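Local coordinates for uncharacterized protein (Mycolicibacterium smegmatis MC2 155, PDB 6T84) that is required for MmpL3-dependent transport of trehalose monomycolate to the cell wall, and for growth and cell elongation, at residues R14-A18 with K50-L54; I74-R78 with V169-N173; V40-V44 with I67-V73. All blocks are in the same frame, centred on the assembly; numbering follows the deposited sequence.

The chain is the part of the N-terminal domain inferred to be cytoplasmic; the complete domain is necessary and sufficient for function and interaction with MmpL3. All three contacts clothe its long antiparallel sheet. Contacts 1 and 2 lay helices 10-21 and 159-175 on one face; contact 3 lays the loop at 40-44 on the other. Their centres are about 17 Å apart in every pairing. Contacts 2 and 3 share strand 71-77 and adjoin in sequence, V73 leading into I74, yet neighbouring side chains point to opposite faces. Contacts 1 and 3 meet through the salt bridge K50 NZ to E68 OE2 (2.7 Å), while the nearest atoms of contacts 1 and 2 are about 6 Å apart.

Contact 1 of 3, residues R14-A18 with K50-L54; sequences RKSWA and KNVVL
Helix 10-21 packs here on the antiparallel sheet close to its outer strand 24-26, running almost along strand 52-57: the axes of 14-18 and 52-54 pass 9.0 Å apart, with N-to-C directions only 5° apart. R14 is level with N51 (CA to CA 6.7 Å) and A18 with V53 (6.2 Å), one helical turn spanning two residues of 50-54. V53 has the most surface covered. Its extended backbone (-126/130) directs the side chain toward the helix while V52 and L54 point away, and with chi1 t its CG1 lies 3.8 Å from A18 CB and 3.9 Å from W17 CZ3. The CA-to-CB bond of W17 points sideways, but with chi1 t its ring reaches V53 and also meets W162 of helix 159-175 edge-to-face. For R14, chi1 t puts CG 3.5 Å from V53 CG2; chi2 and chi3, both p, then carry the guanidinium to N51. The chain turns a corner at N51, whose backbone is left-handed (47/57), between the small sheet 28-29/49-50 and the main one. The CA-to-CB bond of N51 points toward the helix; OD1 is hydrogen-bonded to Y25 and ND2 to D66, and D66 also forms a salt bridge with R14 NH2. At the corner R14 donates from the edge of its guanidinium, with NH1 2.9 Å from N51 O and an N-H...O angle of 132°.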
loop_
_atom_site.group_PDB
_atom_site.type_symbol
_atom_site.label_atom_id
_atom_site.label_comp_id
_atom_site.label_asym_id
_atom_site.label_seq_id
_atom_site.Cartn_x
_atom_site.Cartn_y
_atom_site.Cartn_z
ATOM N N ARG A 14 7.223 0.363 -17.426
ATOM C CA ARG A 14 7.539 0.850 -16.092
ATOM C C ARG A 14 8.698 1.853 -16.140
ATOM O O ARG A 14 8.683 2.868 -15.420
ATOM C CB ARG A 14 7.829 -0.346 -15.170
ATOM C CG ARG A 14 8.092 0.049 -13.684
ATOM C CD ARG A 14 6.783 0.467 -12.979
ATOM N NE ARG A 14 5.734 -0.571 -13.024
ATOM C CZ ARG A 14 5.621 -1.634 -12.207
ATOM N NH1 ARG A 14 6.572 -1.927 -11.304
ATOM N NH2 ARG A 14 4.594 -2.478 -12.353
ATOM N N LYS A 15 9.707 1.606 -16.979
ATOM C CA LYS A 15 10.797 2.575 -17.166
ATOM C C LYS A 15 10.294 3.899 -17.756
ATOM O O LYS A 15 10.729 4.980 -17.323
ATOM C CB LYS A 15 11.895 1.937 -18.058
ATOM C CG LYS A 15 13.283 2.517 -17.834
ATOM C CD LYS A 15 14.321 1.817 -18.720
ATOM C CE LYS A 15 14.428 0.318 -18.449
ATOM N NZ LYS A 15 15.648 -0.292 -19.081
ATOM N N SER A 16 9.392 3.843 -18.750
ATOM C CA SER A 16 8.824 5.069 -19.306
ATOM C C SER A 16 8.066 5.855 -18.243
ATOM O O SER A 16 8.159 7.091 -18.181
ATOM C CB SER A 16 7.889 4.737 -20.486
ATOM O OG SER A 16 7.228 5.904 -21.019
ATOM N N TRP A 17 7.265 5.166 -17.431
ATOM C CA TRP A 17 6.494 5.830 -16.392
ATOM C C TRP A 17 7.412 6.442 -15.344
ATOM O O TRP A 17 7.174 7.573 -14.908
ATOM C CB TRP A 17 5.566 4.788 -15.796
ATOM C CG TRP A 17 4.746 5.244 -14.667
ATOM C CD1 TRP A 17 3.597 6.003 -14.728
ATOM C CD2 TRP A 17 4.963 4.971 -13.281
ATOM N NE1 TRP A 17 3.096 6.198 -13.474
ATOM C CE2 TRP A 17 3.897 5.565 -12.569
ATOM C CE3 TRP A 17 5.953 4.261 -12.565
ATOM C CZ2 TRP A 17 3.781 5.493 -11.185
ATOM C CZ3 TRP A 17 5.843 4.180 -11.200
ATOM C CH2 TRP A 17 4.758 4.800 -10.514
ATOM N N ALA A 18 8.470 5.731 -14.958
ATOM C CA ALA A 18 9.450 6.296 -14.037
ATOM C C ALA A 18 10.033 7.581 -14.610
ATOM O O ALA A 18 10.154 8.605 -13.918
ATOM C CB ALA A 18 10.577 5.290 -13.796
ATOM N N LYS A 50 11.037 -6.492 -8.266
ATOM C CA LYS A 50 11.430 -6.311 -9.660
ATOM C C LYS A 50 10.745 -5.099 -10.246
ATOM O O LYS A 50 9.701 -4.655 -9.762
ATOM C CB LYS A 50 11.135 -7.553 -10.522
ATOM C CG LYS A 50 12.061 -8.710 -10.135
ATOM C CD LYS A 50 12.049 -9.812 -11.132
ATOM C CE LYS A 50 13.059 -10.889 -10.688
ATOM N NZ LYS A 50 12.832 -12.202 -11.335
ATOM N N ASN A 51 11.282 -4.617 -11.370
ATOM C CA ASN A 51 10.738 -3.426 -12.041
ATOM C C ASN A 51 10.501 -2.304 -11.030
ATOM O O ASN A 51 9.384 -1.795 -10.835
ATOM C CB ASN A 51 9.441 -3.752 -12.789
ATOM C CG ASN A 51 9.680 -4.579 -13.974
ATOM O OD1 ASN A 51 10.566 -4.284 -14.752
ATOM N ND2 ASN A 51 8.862 -5.617 -14.167
ATOM N N VAL A 52 11.586 -1.974 -10.348
ATOM C CA VAL A 52 11.553 -1.120 -9.166
ATOM C C VAL A 52 11.661 0.337 -9.591
ATOM O O VAL A 52 12.539 0.710 -10.395
ATOM C CB VAL A 52 12.707 -1.501 -8.231
ATOM C CG1 VAL A 52 12.682 -0.592 -6.965
ATOM C CG2 VAL A 52 12.625 -2.978 -7.847
ATOM N N VAL A 53 10.815 1.195 -9.006
ATOM C CA VAL A 53 10.852 2.617 -9.278
ATOM C C VAL A 53 10.985 3.318 -7.926
ATOM O O VAL A 53 10.224 3.025 -6.981
ATOM C CB VAL A 53 9.566 3.069 -10.018
ATOM C CG1 VAL A 53 9.590 4.589 -10.245
ATOM C CG2 VAL A 53 9.470 2.336 -11.359
ATOM N N LEU A 54 11.942 4.225 -7.813
ATOM C CA LEU A 54 12.282 4.875 -6.554
ATOM C C LEU A 54 12.125 6.371 -6.763
ATOM O O LEU A 54 12.802 6.950 -7.629
ATOM C CB LEU A 54 13.750 4.557 -6.173
ATOM C CG LEU A 54 14.139 3.054 -6.188
ATOM C CD1 LEU A 54 14.647 2.585 -7.588
ATOM C CD2 LEU A 54 15.173 2.751 -5.076
#

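Contact 2 of 3, residues I74-R78 with V169-N173; sequences IALHR and VRQFN
This is a buried helix-on-sheet contact about 7 Å, centre to centre, from the centre of the chain, where the last turns of helix 159-175 cover the C-terminal half of strand 71-77. The axes of 74-77 and 169-173 come within 9.2 Å and cross at -45°, so the helix runs obliquely over the strand in roughly the same direction. L76 is opposite V169 (CA to CA 7.0 Å) and R78 opposite N173 (7.4 Å). The strand is regular, with phi/psi near -115/125 from I74 to L76, and its side chains alternate: I74 and L76 point to the helix, A75 and H77 to the other face. L76 (t, p) has the most surface covered. Its CD2 pushes into the hollow between R170 and N173, 3.9 Å from R170 CA and 3.9 Å from N173 CB, while its CB stands 4.1 Å from V169 CG2. This is the two-layer packing of a helix on one face of an antiparallel sheet; strand 148-153 is hydrogen-bonded through its backbone to I74 and L76, and its V151 also touches V169. V169 (chi1 p) also meets I74, with I74 CG2 3.7 Å from V169 CG1. Beyond the strand, polar side chains meet but no hydrogen bond joins the two segments. The CA-to-CB bond of R78 points sideways; with chi1 m its CG lies 3.5 Å from N173 OD1, an oxygen hydrogen-bonded to T149. The R78 guanidinium instead gives NH2 to the carbonyl of L176, just past the helix, and NE to that of V80.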
loop_
_atom_site.group_PDB
_atom_site.type_symbol
_atom_site.label_atom_id
_atom_site.label_comp_id
_atom_site.label_asym_id
_atom_site.label_seq_id
_atom_site.Cartn_x
_atom_site.Cartn_y
_atom_site.Cartn_z
ATOM N N ILE A 74 2.922 -0.181 -4.072
ATOM C CA ILE A 74 3.400 1.191 -3.937
ATOM C C ILE A 74 3.510 1.465 -2.449
ATOM O O ILE A 74 2.527 1.275 -1.713
ATOM C CB ILE A 74 2.403 2.173 -4.592
ATOM C CG1 ILE A 74 2.255 1.864 -6.081
ATOM C CG2 ILE A 74 2.830 3.637 -4.346
ATOM C CD1 ILE A 74 1.086 2.714 -6.749
ATOM N N ALA A 75 4.723 1.835 -1.988
ATOM C CA ALA A 75 4.977 2.131 -0.573
ATOM C C ALA A 75 5.356 3.593 -0.432
ATOM O O ALA A 75 6.306 4.042 -1.079
ATOM C CB ALA A 75 6.125 1.292 -0.021
ATOM N N LEU A 76 4.634 4.331 0.420
ATOM C CA LEU A 76 4.863 5.758 0.625
ATOM C C LEU A 76 5.327 6.030 2.053
ATOM O O LEU A 76 4.714 5.552 3.010
ATOM C CB LEU A 76 3.582 6.539 0.355
ATOM C CG LEU A 76 3.606 8.062 0.622
ATOM C CD1 LEU A 76 4.577 8.765 -0.328
ATOM C CD2 LEU A 76 2.154 8.696 0.466
ATOM N N HIS A 77 6.419 6.771 2.195
ATOM C CA HIS A 77 6.929 7.021 3.539
ATOM C C HIS A 77 6.045 7.973 4.340
ATOM O O HIS A 77 5.570 8.985 3.826
ATOM C CB HIS A 77 8.339 7.613 3.444
ATOM C CG HIS A 77 9.012 7.721 4.771
ATOM N ND1 HIS A 77 9.185 8.923 5.442
ATOM C CD2 HIS A 77 9.602 6.771 5.540
ATOM C CE1 HIS A 77 9.825 8.696 6.577
ATOM N NE2 HIS A 77 10.092 7.402 6.662
ATOM N N ARG A 78 5.826 7.642 5.617
ATOM C CA ARG A 78 5.005 8.467 6.518
ATOM C C ARG A 78 5.885 9.450 7.277
ATOM O O ARG A 78 6.994 9.119 7.743
ATOM C CB ARG A 78 4.347 7.616 7.593
ATOM C CG ARG A 78 3.345 6.582 7.135
ATOM C CD ARG A 78 2.939 5.700 8.334
ATOM N NE ARG A 78 2.286 6.505 9.372
ATOM C CZ ARG A 78 0.988 6.764 9.349
ATOM N NH1 ARG A 78 0.250 6.256 8.362
ATOM N NH2 ARG A 78 0.434 7.514 10.293
ATOM N N VAL A 169 -2.602 5.814 -2.677
ATOM C CA VAL A 169 -1.768 5.655 -1.492
ATOM C C VAL A 169 -1.624 6.976 -0.757
ATOM O O VAL A 169 -1.591 7.002 0.477
ATOM C CB VAL A 169 -0.409 4.969 -1.792
ATOM C CG1 VAL A 169 0.542 5.936 -2.473
ATOM C CG2 VAL A 169 0.195 4.470 -0.469
ATOM N N ARG A 170 -1.540 8.084 -1.505
ATOM C CA ARG A 170 -1.474 9.411 -0.883
ATOM C C ARG A 170 -2.747 9.702 -0.107
ATOM O O ARG A 170 -2.688 10.201 1.015
ATOM C CB ARG A 170 -1.218 10.483 -1.947
ATOM C CG ARG A 170 0.112 10.307 -2.744
ATOM C CD ARG A 170 0.192 11.305 -3.937
ATOM N NE ARG A 170 0.308 12.669 -3.421
ATOM C CZ ARG A 170 0.467 13.732 -4.205
ATOM N NH1 ARG A 170 0.475 13.572 -5.527
ATOM N NH2 ARG A 170 0.613 14.935 -3.675
ATOM N N GLN A 171 -3.901 9.393 -0.686
ATOM C CA GLN A 171 -5.156 9.654 0.003
ATOM C C GLN A 171 -5.292 8.788 1.247
ATOM O O GLN A 171 -5.762 9.262 2.288
ATOM C CB GLN A 171 -6.301 9.380 -0.988
ATOM C CG GLN A 171 -6.430 10.450 -2.079
ATOM C CD GLN A 171 -7.275 9.991 -3.291
ATOM O OE1 GLN A 171 -7.419 8.787 -3.530
ATOM N NE2 GLN A 171 -7.743 10.941 -4.098
ATOM N N PHE A 172 -4.966 7.502 1.140
ATOM C CA PHE A 172 -5.042 6.627 2.307
ATOM C C PHE A 172 -4.071 7.077 3.394
ATOM O O PHE A 172 -4.421 7.109 4.583
ATOM C CB PHE A 172 -4.805 5.184 1.871
ATOM C CG PHE A 172 -5.063 4.154 2.945
ATOM C CD1 PHE A 172 -6.284 4.095 3.606
ATOM C CD2 PHE A 172 -4.102 3.202 3.252
ATOM C CE1 PHE A 172 -6.524 3.105 4.561
ATOM C CE2 PHE A 172 -4.303 2.232 4.224
ATOM C CZ PHE A 172 -5.519 2.166 4.871
ATOM N N ASN A 173 -2.858 7.444 3.013
ATOM C CA ASN A 173 -1.901 7.953 3.985
ATOM C C ASN A 173 -2.429 9.183 4.700
ATOM O O ASN A 173 -2.299 9.310 5.928
ATOM C CB ASN A 173 -0.607 8.263 3.220
ATOM C CG ASN A 173 0.482 8.701 4.147
ATOM O OD1 ASN A 173 0.907 7.946 5.025
ATOM N ND2 ASN A 173 0.919 9.932 3.983
#

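Contact 3 of 3, residues V40-V44 with I67-V73; sequences VMSTV and IEEVATV
A compact loop settles over the tip of a hairpin, and the fit is entirely apolar: no hydrogen bond crosses it. On one side the chain passes through a 3-10 segment at 40-41 and a type I turn from M41 to V44; V40, in the 3-10 segment, and V44, at the end of the turn, both point toward the hairpin. On the other, strand 60-67 ends at I67 and the chain reverses through E68 and the left-handed E69 (54/27). V40 is level with A71 (CA to CA 7.7 Å). Its CG2 is a bump over the floor made by A71 and V73, 4.5 Å from A71 CB and 3.9 Å from V73 CG2. The bump offered in return is I67 (m, t), whose CD1 pushes between V40 and M41, 4.2 Å from V40 CG2 and 3.7 Å from M41 SD. M41, curled by m, m, t, continues past it to place CE 3.9 Å from V73 CG1. Farther out, V44 CG1 fills the notch between I67 and V70, 4.4 Å from I67 CG2 and 3.7 Å from V70 CG2. V70 and A71 both face I67: I67 O accepts hydrogen bonds from V70 N (2.8 Å) and A71 N (3.3 Å), and I67 N donates one to A71 O (2.8 Å). This is a classic beta bulge closing the antiparallel hairpin of strands 60-67 and 71-77.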
loop_
_atom_site.group_PDB
_atom_site.type_symbol
_atom_site.label_atom_id
_atom_site.label_comp_id
_atom_site.label_asym_id
_atom_site.label_seq_id
_atom_site.Cartn_x
_atom_site.Cartn_y
_atom_site.Cartn_z
ATOM N N VAL A 40 0.443 -7.766 1.732
ATOM C CA VAL A 40 0.901 -8.865 0.877
ATOM C C VAL A 40 2.262 -9.411 1.245
ATOM O O VAL A 40 2.619 -10.496 0.762
ATOM C CB VAL A 40 0.916 -8.540 -0.631
ATOM C CG1 VAL A 40 -0.441 -8.211 -1.090
ATOM C CG2 VAL A 40 1.830 -7.400 -0.939
ATOM N N MET A 41 3.020 -8.720 2.093
ATOM C CA MET A 41 4.362 -9.192 2.425
ATOM C C MET A 41 4.346 -10.407 3.346
ATOM O O MET A 41 5.319 -11.160 3.360
ATOM C CB MET A 41 5.194 -8.095 3.076
ATOM C CG MET A 41 5.241 -6.788 2.377
ATOM S SD MET A 41 5.788 -6.912 0.653
ATOM C CE MET A 41 5.485 -5.232 0.129
ATOM N N SER A 42 3.253 -10.643 4.076
ATOM C CA SER A 42 3.263 -11.783 4.989
ATOM C C SER A 42 3.011 -13.110 4.278
ATOM O O SER A 42 3.451 -14.156 4.767
ATOM C CB SER A 42 2.285 -11.567 6.140
ATOM O OG SER A 42 0.961 -11.373 5.669
ATOM N N THR A 43 2.330 -13.094 3.127
ATOM C CA THR A 43 2.014 -14.311 2.385
ATOM C C THR A 43 3.015 -14.610 1.265
ATOM O O THR A 43 2.708 -15.384 0.350
ATOM C CB THR A 43 0.579 -14.278 1.853
ATOM O OG1 THR A 43 0.401 -13.150 0.985
ATOM C CG2 THR A 43 -0.415 -14.187 3.008
ATOM N N VAL A 44 4.206 -14.007 1.312
ATOM C CA VAL A 44 5.253 -14.275 0.331
ATOM C C VAL A 44 6.596 -14.400 1.038
ATOM O O VAL A 44 6.796 -13.907 2.152
ATOM C CB VAL A 44 5.350 -13.207 -0.786
ATOM C CG1 VAL A 44 4.029 -13.077 -1.540
ATOM C CG2 VAL A 44 5.806 -11.869 -0.203
ATOM N N ILE A 67 6.127 -7.898 -7.105
ATOM C CA ILE A 67 6.467 -9.167 -6.470
ATOM C C ILE A 67 5.909 -10.230 -7.398
ATOM O O ILE A 67 4.694 -10.402 -7.481
ATOM C CB ILE A 67 5.825 -9.277 -5.075
ATOM C CG1 ILE A 67 6.172 -8.012 -4.251
ATOM C CG2 ILE A 67 6.237 -10.589 -4.402
ATOM C CD1 ILE A 67 5.570 -8.008 -2.844
ATOM N N GLU A 68 6.784 -10.945 -8.110
ATOM C CA GLU A 68 6.336 -11.761 -9.254
ATOM C C GLU A 68 5.077 -12.581 -8.991
ATOM O O GLU A 68 4.987 -13.309 -7.998
ATOM C CB GLU A 68 7.448 -12.701 -9.691
ATOM C CG GLU A 68 8.515 -12.044 -10.529
ATOM C CD GLU A 68 9.719 -12.935 -10.681
ATOM O OE1 GLU A 68 9.706 -13.798 -11.578
ATOM O OE2 GLU A 68 10.666 -12.792 -9.883
ATOM N N GLU A 69 4.117 -12.452 -9.906
ATOM C CA GLU A 69 2.849 -13.181 -9.859
ATOM C C GLU A 69 2.107 -13.006 -8.531
ATOM O O GLU A 69 1.338 -13.876 -8.116
ATOM C CB GLU A 69 3.053 -14.659 -10.198
ATOM C CG GLU A 69 3.762 -14.882 -11.526
ATOM C CD GLU A 69 4.039 -16.349 -11.797
ATOM O OE1 GLU A 69 3.808 -17.178 -10.886
ATOM O OE2 GLU A 69 4.484 -16.675 -12.922
ATOM N N VAL A 70 2.322 -11.889 -7.842
ATOM C CA VAL A 70 1.593 -11.646 -6.601
ATOM C C VAL A 70 0.915 -10.282 -6.679
ATOM O O VAL A 70 -0.328 -10.165 -6.583
ATOM C CB VAL A 70 2.496 -11.700 -5.359
ATOM C CG1 VAL A 70 1.719 -11.224 -4.132
ATOM C CG2 VAL A 70 3.047 -13.105 -5.129
ATOM N N ALA A 71 1.726 -9.242 -6.837
ATOM C CA ALA A 71 1.185 -7.896 -6.762
ATOM C C ALA A 71 2.203 -6.894 -7.271
ATOM O O ALA A 71 3.413 -7.132 -7.217
ATOM C CB ALA A 71 0.889 -7.512 -5.305
ATOM N N THR A 72 1.705 -5.721 -7.659
ATOM C CA THR A 72 2.504 -4.511 -7.774
ATOM C C THR A 72 2.197 -3.688 -6.522
ATOM O O THR A 72 1.029 -3.515 -6.174
ATOM C CB THR A 72 2.107 -3.726 -9.032
ATOM O OG1 THR A 72 2.475 -4.495 -10.214
ATOM C CG2 THR A 72 2.765 -2.322 -9.114
ATOM N N VAL A 73 3.220 -3.261 -5.812
ATOM C CA VAL A 73 3.084 -2.549 -4.543
ATOM C C VAL A 73 3.611 -1.135 -4.695
ATOM O O VAL A 73 4.667 -0.915 -5.301
ATOM C CB VAL A 73 3.852 -3.289 -3.426
ATOM C CG1 VAL A 73 3.727 -2.534 -2.117
ATOM C CG2 VAL A 73 3.285 -4.710 -3.286
#